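Local coordinates for cytosolic phospholipase A2 delta (Homo sapiens, PDB 5IZ5), which hydrolyses glycerophospholipids at the sn-2 position in a calcium-dependent manner, with a preference for linoleic acid there, at residues Ser450-Ala455 / Pro464-Leu469; Thr359-Ile364 / Trp369-Leu374; Asp48-Leu53 / Thr103-Cys108. The protein carries 3 engineered substitutions. One frame throughout, in Å; residues are numbered along the deposited sequence.

Contact 1 of 3, residues Ser450-Ala455 / Pro464-Leu469; sequences SGQRAA and PLYLSL
The amide oxygen of Q452 meets the phenol OH of Y466, between a loop with 3-10 turns and strand 463-471. At the start of 450-455, S450 OG is hydrogen-bonded to E521. Q452 follows after G451 and carries the contact. Its CG lies anti to the carbonyl carbon (chi1 -62°), and the chain runs extended beyond CG, which carries the amide to the strand. There Y466 OH donates a hydrogen bond to Q452 OE1 over 2.8 Å. The donor lies in the carbonyl plane on a lone pair of OE1, with a sharp C=O...donor angle of 101°. OE1 sits at the edge of the Y466 ring, near its plane. The amide is turned 51° from that ring. Q452 OE1 also touches P464 CG at 3.7 Å, so the proline lies alongside the same oxygen. R453 turns to a salt bridge with E504, and A455 O accepts a hydrogen bond from N461 ND2 within the same loop. The Y466 ring stacks with W531 and touches M371 of helix 367-375. All three touching residues are buried, so the bond pairs two polar groups inside the protein: the phenol proton and the amide oxygen satisfy each other.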
loop_
_atom_site.group_PDB
_atom_site.type_symbol
_atom_site.label_atom_id
_atom_site.label_comp_id
_atom_site.label_asym_id
_atom_site.label_seq_id
_atom_site.Cartn_x
_atom_site.Cartn_y
_atom_site.Cartn_z
ATOM N N SER B 450 14.279 6.827 -2.300
ATOM C CA SER B 450 15.462 6.016 -2.591
ATOM C C SER B 450 16.756 6.709 -2.158
ATOM O O SER B 450 17.705 6.044 -1.769
ATOM C CB SER B 450 15.534 5.683 -4.083
ATOM O OG SER B 450 15.668 6.851 -4.865
ATOM N N GLY B 451 16.778 8.037 -2.229
ATOM C CA GLY B 451 17.919 8.837 -1.787
ATOM C C GLY B 451 18.202 8.758 -0.297
ATOM O O GLY B 451 19.306 9.096 0.147
ATOM N N GLN B 452 17.217 8.293 0.476
ATOM C CA GLN B 452 17.380 8.107 1.916
ATOM C C GLN B 452 18.301 6.937 2.279
ATOM O O GLN B 452 18.742 6.837 3.419
ATOM C CB GLN B 452 16.016 7.921 2.593
ATOM C CG GLN B 452 15.096 9.124 2.446
ATOM C CD GLN B 452 13.827 9.018 3.271
ATOM O OE1 GLN B 452 13.639 8.081 4.050
ATOM N NE2 GLN B 452 12.943 9.986 3.102
ATOM N N ARG B 453 18.590 6.057 1.322
ATOM C CA ARG B 453 19.580 4.998 1.537
ATOM C C ARG B 453 20.953 5.553 1.937
ATOM O O ARG B 453 21.683 4.904 2.682
ATOM C CB ARG B 453 19.707 4.108 0.296
ATOM C CG ARG B 453 18.496 3.206 0.093
ATOM C CD ARG B 453 18.765 2.073 -0.880
ATOM N NE ARG B 453 18.934 2.550 -2.250
ATOM C CZ ARG B 453 17.977 2.599 -3.180
ATOM N NH1 ARG B 453 16.730 2.214 -2.915
ATOM N NH2 ARG B 453 18.278 3.051 -4.395
ATOM N N ALA B 454 21.289 6.750 1.459
ATOM C CA ALA B 454 22.549 7.395 1.825
ATOM C C ALA B 454 22.622 7.671 3.328
ATOM O O ALA B 454 23.693 7.580 3.921
ATOM C CB ALA B 454 22.746 8.681 1.033
ATOM N N ALA B 455 21.480 7.973 3.943
ATOM C CA ALA B 455 21.398 8.182 5.395
ATOM C C ALA B 455 21.622 6.913 6.217
ATOM O O ALA B 455 21.736 6.979 7.442
ATOM C CB ALA B 455 20.053 8.787 5.755
ATOM N N PRO B 464 14.127 4.302 8.671
ATOM C CA PRO B 464 12.806 4.920 8.701
ATOM C C PRO B 464 11.747 4.063 8.009
ATOM O O PRO B 464 11.978 3.548 6.912
ATOM C CB PRO B 464 13.023 6.223 7.945
ATOM C CG PRO B 464 14.074 5.895 6.951
ATOM C CD PRO B 464 14.933 4.813 7.552
ATOM N N LEU B 465 10.596 3.917 8.656
ATOM C CA LEU B 465 9.496 3.105 8.143
ATOM C C LEU B 465 8.217 3.945 8.084
ATOM O O LEU B 465 7.721 4.420 9.111
ATOM C CB LEU B 465 9.298 1.881 9.035
ATOM C CG LEU B 465 10.495 0.912 9.046
ATOM C CD1 LEU B 465 10.513 0.044 10.295
ATOM C CD2 LEU B 465 10.506 0.046 7.794
ATOM N N TYR B 466 7.698 4.141 6.877
ATOM C CA TYR B 466 6.512 4.956 6.662
ATOM C C TYR B 466 5.364 4.021 6.281
ATOM O O TYR B 466 5.547 3.120 5.449
ATOM C CB TYR B 466 6.738 5.962 5.532
ATOM C CG TYR B 466 8.034 6.772 5.569
ATOM C CD1 TYR B 466 8.031 8.113 5.945
ATOM C CD2 TYR B 466 9.246 6.213 5.168
ATOM C CE1 TYR B 466 9.194 8.872 5.950
ATOM C CE2 TYR B 466 10.422 6.965 5.175
ATOM C CZ TYR B 466 10.390 8.294 5.563
ATOM O OH TYR B 466 11.541 9.062 5.565
ATOM N N LEU B 467 4.183 4.230 6.870
ATOM C CA LEU B 467 3.051 3.309 6.645
ATOM C C LEU B 467 1.856 3.940 5.934
ATOM O O LEU B 467 1.563 5.132 6.093
ATOM C CB LEU B 467 2.559 2.696 7.962
ATOM C CG LEU B 467 2.873 1.256 8.393
ATOM C CD1 LEU B 467 3.876 0.518 7.528
ATOM C CD2 LEU B 467 3.321 1.255 9.844
ATOM N N SER B 468 1.180 3.106 5.145
ATOM C CA SER B 468 -0.105 3.431 4.556
ATOM C C SER B 468 -0.974 2.183 4.465
ATOM O O SER B 468 -0.482 1.072 4.578
ATOM C CB SER B 468 0.107 3.984 3.155
ATOM O OG SER B 468 0.545 2.946 2.303
ATOM N N LEU B 469 -2.266 2.374 4.235
ATOM C CA LEU B 469 -3.220 1.273 4.064
ATOM C C LEU B 469 -3.685 1.197 2.626
ATOM O O LEU B 469 -4.041 2.223 2.053
ATOM C CB LEU B 469 -4.450 1.496 4.957
ATOM C CG LEU B 469 -4.280 1.277 6.475
ATOM C CD1 LEU B 469 -5.512 1.718 7.255
ATOM C CD2 LEU B 469 -3.955 -0.180 6.777
#

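Contact 2 of 3, residues Thr359-Ile364 / Trp369-Leu374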
loop_
_atom_site.group_PDB
_atom_site.type_symbol
_atom_site.label_atom_id
_atom_site.label_comp_id
_atom_site.label_asym_id
_atom_site.label_seq_id
_atom_site.Cartn_x
_atom_site.Cartn_y
_atom_site.Cartn_z
ATOM N N THR B 359 17.266 1.625 16.570
ATOM C CA THR B 359 17.432 0.902 15.308
ATOM C C THR B 359 16.354 1.275 14.282
ATOM O O THR B 359 16.670 1.545 13.120
ATOM C CB THR B 359 17.440 -0.624 15.535
ATOM O OG1 THR B 359 18.603 -0.979 16.290
ATOM C CG2 THR B 359 17.463 -1.389 14.211
ATOM N N TYR B 360 15.095 1.303 14.720
ATOM C CA TYR B 360 13.959 1.541 13.827
ATOM C C TYR B 360 13.181 2.802 14.187
ATOM O O TYR B 360 13.056 3.159 15.358
ATOM C CB TYR B 360 13.013 0.354 13.874
ATOM C CG TYR B 360 13.571 -0.921 13.282
ATOM C CD1 TYR B 360 13.876 -1.006 11.931
ATOM C CD2 TYR B 360 13.761 -2.050 14.071
ATOM C CE1 TYR B 360 14.372 -2.175 11.381
ATOM C CE2 TYR B 360 14.253 -3.226 13.531
ATOM C CZ TYR B 360 14.560 -3.285 12.187
ATOM O OH TYR B 360 15.033 -4.452 11.632
ATOM N N PHE B 361 12.637 3.462 13.168
ATOM C CA PHE B 361 11.910 4.719 13.344
ATOM C C PHE B 361 10.692 4.683 12.415
ATOM O O PHE B 361 10.821 4.882 11.208
ATOM C CB PHE B 361 12.871 5.883 13.050
ATOM C CG PHE B 361 12.288 7.268 13.231
ATOM C CD1 PHE B 361 11.009 7.486 13.741
ATOM C CD2 PHE B 361 13.056 8.376 12.895
ATOM C CE1 PHE B 361 10.516 8.774 13.881
ATOM C CE2 PHE B 361 12.570 9.661 13.041
ATOM C CZ PHE B 361 11.295 9.862 13.537
ATOM N N SER B 362 9.520 4.389 12.984
ATOM C CA SER B 362 8.275 4.289 12.217
ATOM C C SER B 362 7.354 5.482 12.462
ATOM O O SER B 362 7.338 6.074 13.554
ATOM C CB SER B 362 7.524 2.991 12.530
ATOM O OG SER B 362 6.907 3.044 13.803
ATOM N N GLY B 363 6.587 5.826 11.431
ATOM C CA GLY B 363 5.654 6.942 11.506
ATOM C C GLY B 363 4.549 6.872 10.466
ATOM O O GLY B 363 4.647 6.134 9.465
ATOM N N ILE B 364 3.495 7.642 10.731
ATOM C CA ILE B 364 2.358 7.805 9.822
ATOM C C ILE B 364 1.957 9.271 9.774
ATOM O O ILE B 364 2.313 10.051 10.672
ATOM C CB ILE B 364 1.130 6.994 10.278
ATOM C CG1 ILE B 364 0.812 7.278 11.758
ATOM C CG2 ILE B 364 1.368 5.507 10.065
ATOM C CD1 ILE B 364 -0.565 6.830 12.185
ATOM N N TRP B 369 6.365 13.817 7.795
ATOM C CA TRP B 369 6.934 15.078 7.321
ATOM C C TRP B 369 8.262 15.357 8.013
ATOM O O TRP B 369 9.217 15.806 7.377
ATOM C CB TRP B 369 5.987 16.264 7.556
ATOM C CG TRP B 369 4.596 16.077 7.013
ATOM C CD1 TRP B 369 4.175 15.130 6.122
ATOM C CD2 TRP B 369 3.454 16.884 7.312
ATOM N NE1 TRP B 369 2.832 15.275 5.873
ATOM C CE2 TRP B 369 2.368 16.352 6.583
ATOM C CE3 TRP B 369 3.241 18.002 8.141
ATOM C CZ2 TRP B 369 1.086 16.901 6.649
ATOM C CZ3 TRP B 369 1.966 18.546 8.210
ATOM C CH2 TRP B 369 0.902 17.994 7.468
ATOM N N THR B 370 8.305 15.110 9.320
ATOM C CA THR B 370 9.533 15.250 10.095
ATOM C C THR B 370 10.576 14.275 9.563
ATOM O O THR B 370 11.718 14.659 9.284
ATOM C CB THR B 370 9.287 14.947 11.584
ATOM O OG1 THR B 370 8.214 15.760 12.065
ATOM C CG2 THR B 370 10.535 15.223 12.424
ATOM N N MET B 371 10.155 13.023 9.405
ATOM C CA MET B 371 11.029 11.962 8.937
ATOM C C MET B 371 11.602 12.288 7.563
ATOM O O MET B 371 12.810 12.199 7.350
ATOM C CB MET B 371 10.274 10.628 8.889
ATOM C CG MET B 371 9.866 10.120 10.261
ATOM S SD MET B 371 8.659 8.789 10.196
ATOM C CE MET B 371 9.639 7.490 9.442
ATOM N N ALA B 372 10.736 12.686 6.640
ATOM C CA ALA B 372 11.158 12.968 5.273
ATOM C C ALA B 372 12.160 14.115 5.215
ATOM O O ALA B 372 13.182 14.026 4.536
ATOM C CB ALA B 372 9.955 13.281 4.404
ATOM N N HIS B 373 11.873 15.196 5.925
ATOM C CA HIS B 373 12.791 16.325 5.948
ATOM C C HIS B 373 14.167 15.920 6.488
ATOM O O HIS B 373 15.197 16.237 5.890
ATOM C CB HIS B 373 12.234 17.470 6.786
ATOM C CG HIS B 373 13.156 18.648 6.861
ATOM N ND1 HIS B 373 13.504 19.251 8.050
ATOM C CD2 HIS B 373 13.825 19.315 5.892
ATOM C CE1 HIS B 373 14.336 20.250 7.807
ATOM N NE2 HIS B 373 14.545 20.311 6.505
ATOM N N LEU B 374 14.178 15.224 7.617
ATOM C CA LEU B 374 15.433 14.847 8.259
ATOM C C LEU B 374 16.255 13.889 7.413
ATOM O O LEU B 374 17.459 14.091 7.241
ATOM C CB LEU B 374 15.179 14.227 9.631
ATOM C CG LEU B 374 14.671 15.199 10.701
ATOM C CD1 LEU B 374 14.312 14.432 11.963
ATOM C CD2 LEU B 374 15.691 16.292 11.005
#
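The nucleophile elbow of the catalytic domain is the setting here: strand 360-363 runs into a tight turn carrying the nucleophile S365, and helix 367-375 leaves from it. F361 and M371 join the two arms. The strand and helix segments run at 131° to each other, with their axes 9.4 Å apart at closest approach. F361 points toward the helix. Its CG is anti to the backbone N (chi1 -178°), which sends the ring out to meet M371. The two side chains run antiparallel alongside one another. M371 CG lies over one face of the F361 ring, displaced toward the rim, and makes a CH-pi contact. The closest pair of side-chain atoms is F361 CZ and M371 CG, 3.6 Å apart. The sulfur also lies over the face: M371 SD is 4.5 Å from the centroid of the F361 ring, a Met-aromatic contact. The methionine chain bends at the CG-SD bond (chi3 67°), which turns the methyl to the strand backbone. M371 CE comes within 3.4 Å of F361 O. M371 SD packs on the backbone of G363, 3.8 Å from G363 CA. A CB on G363 would collide with M371 SD, so the close approach depends on its absence. S362 faces the other way, and its OG is hydrogen-bonded to S659. L342 of helix 335-351 also touches F361. The whole contact is buried. The sequence G363-I364-S365 followed by a glycine and a helix is the Gly-X-Ser-Gly form of the lipase motif, and a strand-turn-helix with the nucleophile at its turn is typical of the patatin-like fold and of alpha/beta hydrolases.

Contact 3 of 3, residues Asp48-Leu53 / Thr103-Cys108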
loop_
_atom_site.group_PDB
_atom_site.type_symbol
_atom_site.label_atom_id
_atom_site.label_comp_id
_atom_site.label_asym_id
_atom_site.label_seq_id
_atom_site.Cartn_x
_atom_site.Cartn_y
_atom_site.Cartn_z
ATOM N N ASP B 48 -32.804 -15.539 -22.801
ATOM C CA ASP B 48 -31.963 -16.050 -23.878
ATOM C C ASP B 48 -30.590 -16.369 -23.283
ATOM O O ASP B 48 -29.650 -15.585 -23.428
ATOM C CB ASP B 48 -31.839 -15.001 -24.983
ATOM C CG ASP B 48 -33.184 -14.623 -25.579
ATOM O OD1 ASP B 48 -33.970 -15.529 -25.948
ATOM O OD2 ASP B 48 -33.456 -13.411 -25.671
ATOM N N PRO B 49 -30.467 -17.524 -22.602
ATOM C CA PRO B 49 -29.322 -17.699 -21.720
ATOM C C PRO B 49 -28.078 -18.315 -22.365
ATOM O O PRO B 49 -28.182 -19.209 -23.210
ATOM C CB PRO B 49 -29.871 -18.632 -20.641
ATOM C CG PRO B 49 -30.932 -19.431 -21.330
ATOM C CD PRO B 49 -31.327 -18.720 -22.597
ATOM N N TYR B 50 -26.916 -17.808 -21.956
ATOM C CA TYR B 50 -25.624 -18.428 -22.250
ATOM C C TYR B 50 -24.780 -18.440 -20.979
ATOM O O TYR B 50 -24.986 -17.612 -20.084
ATOM C CB TYR B 50 -24.893 -17.680 -23.368
ATOM C CG TYR B 50 -24.624 -16.219 -23.084
ATOM C CD1 TYR B 50 -23.427 -15.813 -22.498
ATOM C CD2 TYR B 50 -25.563 -15.239 -23.413
ATOM C CE1 TYR B 50 -23.174 -14.477 -22.246
ATOM C CE2 TYR B 50 -25.318 -13.900 -23.160
ATOM C CZ TYR B 50 -24.122 -13.526 -22.580
ATOM O OH TYR B 50 -23.864 -12.206 -22.323
ATOM N N VAL B 51 -23.834 -19.374 -20.903
ATOM C CA VAL B 51 -22.950 -19.476 -19.743
ATOM C C VAL B 51 -21.555 -18.960 -20.078
ATOM O O VAL B 51 -21.003 -19.254 -21.138
ATOM C CB VAL B 51 -22.839 -20.924 -19.222
ATOM C CG1 VAL B 51 -21.978 -20.977 -17.965
ATOM C CG2 VAL B 51 -24.220 -21.493 -18.936
ATOM N N ILE B 52 -20.997 -18.187 -19.155
ATOM C CA ILE B 52 -19.617 -17.739 -19.243
ATOM C C ILE B 52 -18.802 -18.515 -18.212
ATOM O O ILE B 52 -19.260 -18.710 -17.084
ATOM C CB ILE B 52 -19.528 -16.213 -19.024
ATOM C CG1 ILE B 52 -20.159 -15.509 -20.242
ATOM C CG2 ILE B 52 -18.090 -15.759 -18.801
ATOM C CD1 ILE B 52 -19.822 -14.042 -20.436
ATOM N N LEU B 53 -17.617 -18.977 -18.614
ATOM C CA LEU B 53 -16.658 -19.577 -17.691
ATOM C C LEU B 53 -15.390 -18.742 -17.657
ATOM O O LEU B 53 -14.791 -18.454 -18.699
ATOM C CB LEU B 53 -16.286 -21.001 -18.098
ATOM C CG LEU B 53 -17.399 -22.008 -18.372
ATOM C CD1 LEU B 53 -16.782 -23.370 -18.647
ATOM C CD2 LEU B 53 -18.376 -22.099 -17.214
ATOM N N THR B 103 -29.645 -3.817 -24.894
ATOM C CA THR B 103 -28.984 -3.440 -23.646
ATOM C C THR B 103 -27.923 -4.454 -23.263
ATOM O O THR B 103 -27.946 -5.603 -23.722
ATOM C CB THR B 103 -29.987 -3.335 -22.483
ATOM O OG1 THR B 103 -30.869 -4.463 -22.510
ATOM C CG2 THR B 103 -30.799 -2.048 -22.584
ATOM N N GLU B 104 -27.002 -4.022 -22.407
ATOM C CA GLU B 104 -26.003 -4.921 -21.851
ATOM C C GLU B 104 -26.726 -6.043 -21.114
ATOM O O GLU B 104 -27.720 -5.816 -20.423
ATOM C CB GLU B 104 -25.027 -4.182 -20.930
ATOM C CG GLU B 104 -24.099 -3.231 -21.678
ATOM C CD GLU B 104 -23.028 -2.609 -20.794
ATOM O OE1 GLU B 104 -22.142 -1.928 -21.353
ATOM O OE2 GLU B 104 -23.073 -2.783 -19.553
ATOM N N ASP B 105 -26.228 -7.257 -21.302
ATOM C CA ASP B 105 -26.919 -8.462 -20.853
ATOM C C ASP B 105 -26.979 -8.554 -19.335
ATOM O O ASP B 105 -25.983 -8.318 -18.656
ATOM C CB ASP B 105 -26.223 -9.693 -21.432
ATOM C CG ASP B 105 -26.304 -9.746 -22.944
ATOM O OD1 ASP B 105 -25.626 -10.601 -23.548
ATOM O OD2 ASP B 105 -27.045 -8.929 -23.536
ATOM N N ASP B 106 -28.160 -8.877 -18.813
ATOM C CA ASP B 106 -28.339 -9.053 -17.379
ATOM C C ASP B 106 -27.865 -10.433 -16.955
ATOM O O ASP B 106 -28.041 -11.419 -17.676
ATOM C CB ASP B 106 -29.804 -8.881 -16.972
ATOM C CG ASP B 106 -30.252 -7.434 -16.977
ATOM O OD1 ASP B 106 -31.474 -7.210 -16.867
ATOM O OD2 ASP B 106 -29.399 -6.522 -17.083
ATOM N N ILE B 107 -27.253 -10.481 -15.779
ATOM C CA ILE B 107 -26.825 -11.735 -15.178
ATOM C C ILE B 107 -28.006 -12.346 -14.430
ATOM O O ILE B 107 -28.684 -11.656 -13.670
ATOM C CB ILE B 107 -25.609 -11.516 -14.243
ATOM C CG1 ILE B 107 -24.929 -12.847 -13.929
ATOM C CG2 ILE B 107 -25.999 -10.787 -12.958
ATOM C CD1 ILE B 107 -23.520 -12.685 -13.409
ATOM N N CYS B 108 -28.284 -13.623 -14.677
ATOM C CA CYS B 108 -29.343 -14.322 -13.944
ATOM C C CYS B 108 -28.824 -15.412 -13.011
ATOM O O CYS B 108 -29.602 -15.993 -12.262
ATOM C CB CYS B 108 -30.400 -14.896 -14.900
ATOM S SG CYS B 108 -29.790 -15.638 -16.430
#
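Y50 and D105 join two parts of the N-terminal C2 domain, a beta-sandwich whose loops are expected to bind calcium. D105 and Y50 lose more surface here than any other residue of the two segments. Y50 belongs to strand 49-55, and D105 lies in the loop leading into strand 106-114. Strand 91-98 runs between these two strands in the sheet, so the tyrosine reaches across it. Y50 CG sits between the backbone N and the carbonyl carbon (chi1 59°), which brings the hydroxyl end of the ring to the loop. Y50 OH donates a hydrogen bond of 2.7 Å to D105 OD1. The acceptor uses its anti lone pair, away from the other oxygen. The two side chains approach nearly perpendicular to each other, with ring and carboxylate planes 64° apart. D105 OD2 has its own donor, the backbone N of D100, so both oxygens are held. D100, D48 and D106 are predicted calcium ligands; D105 is probably a second-shell residue that steadies this loop. A phenylalanine in place of Y50 has no hydroxyl to give D105 OD1, and the carboxylate, still held by D100 N at OD2, would probably turn more easily. K64 makes a cation-pi contact with the Y50 ring. Two neighbours lie at the ring edge, in its plane, on different sides: I52 CG1 is 3.8 Å from Y50 CE1, and D105 OD1 is 3.3 Å from Y50 CE2.

Overall arrangement
Contacts 1 and 2 lie in the buried core of the catalytic domain. Contact 3 is only partly buried and sits in the C2 domain, about 48 Å from contact 1 and 52 Å from contact 2, centre to centre. The first two share a sheet: strands 360-363 and 463-471 are parallel neighbours in it. L465 N and F361 O, 2.7 Å apart, probably form one of the backbone bonds between them. Contact 2 is apolar, with sulfur and ring surfaces. Contacts 1 and 3 each rest on a tyrosine hydroxyl, which donates to an amide oxygen in the core and to a carboxylate beside the predicted calcium loops.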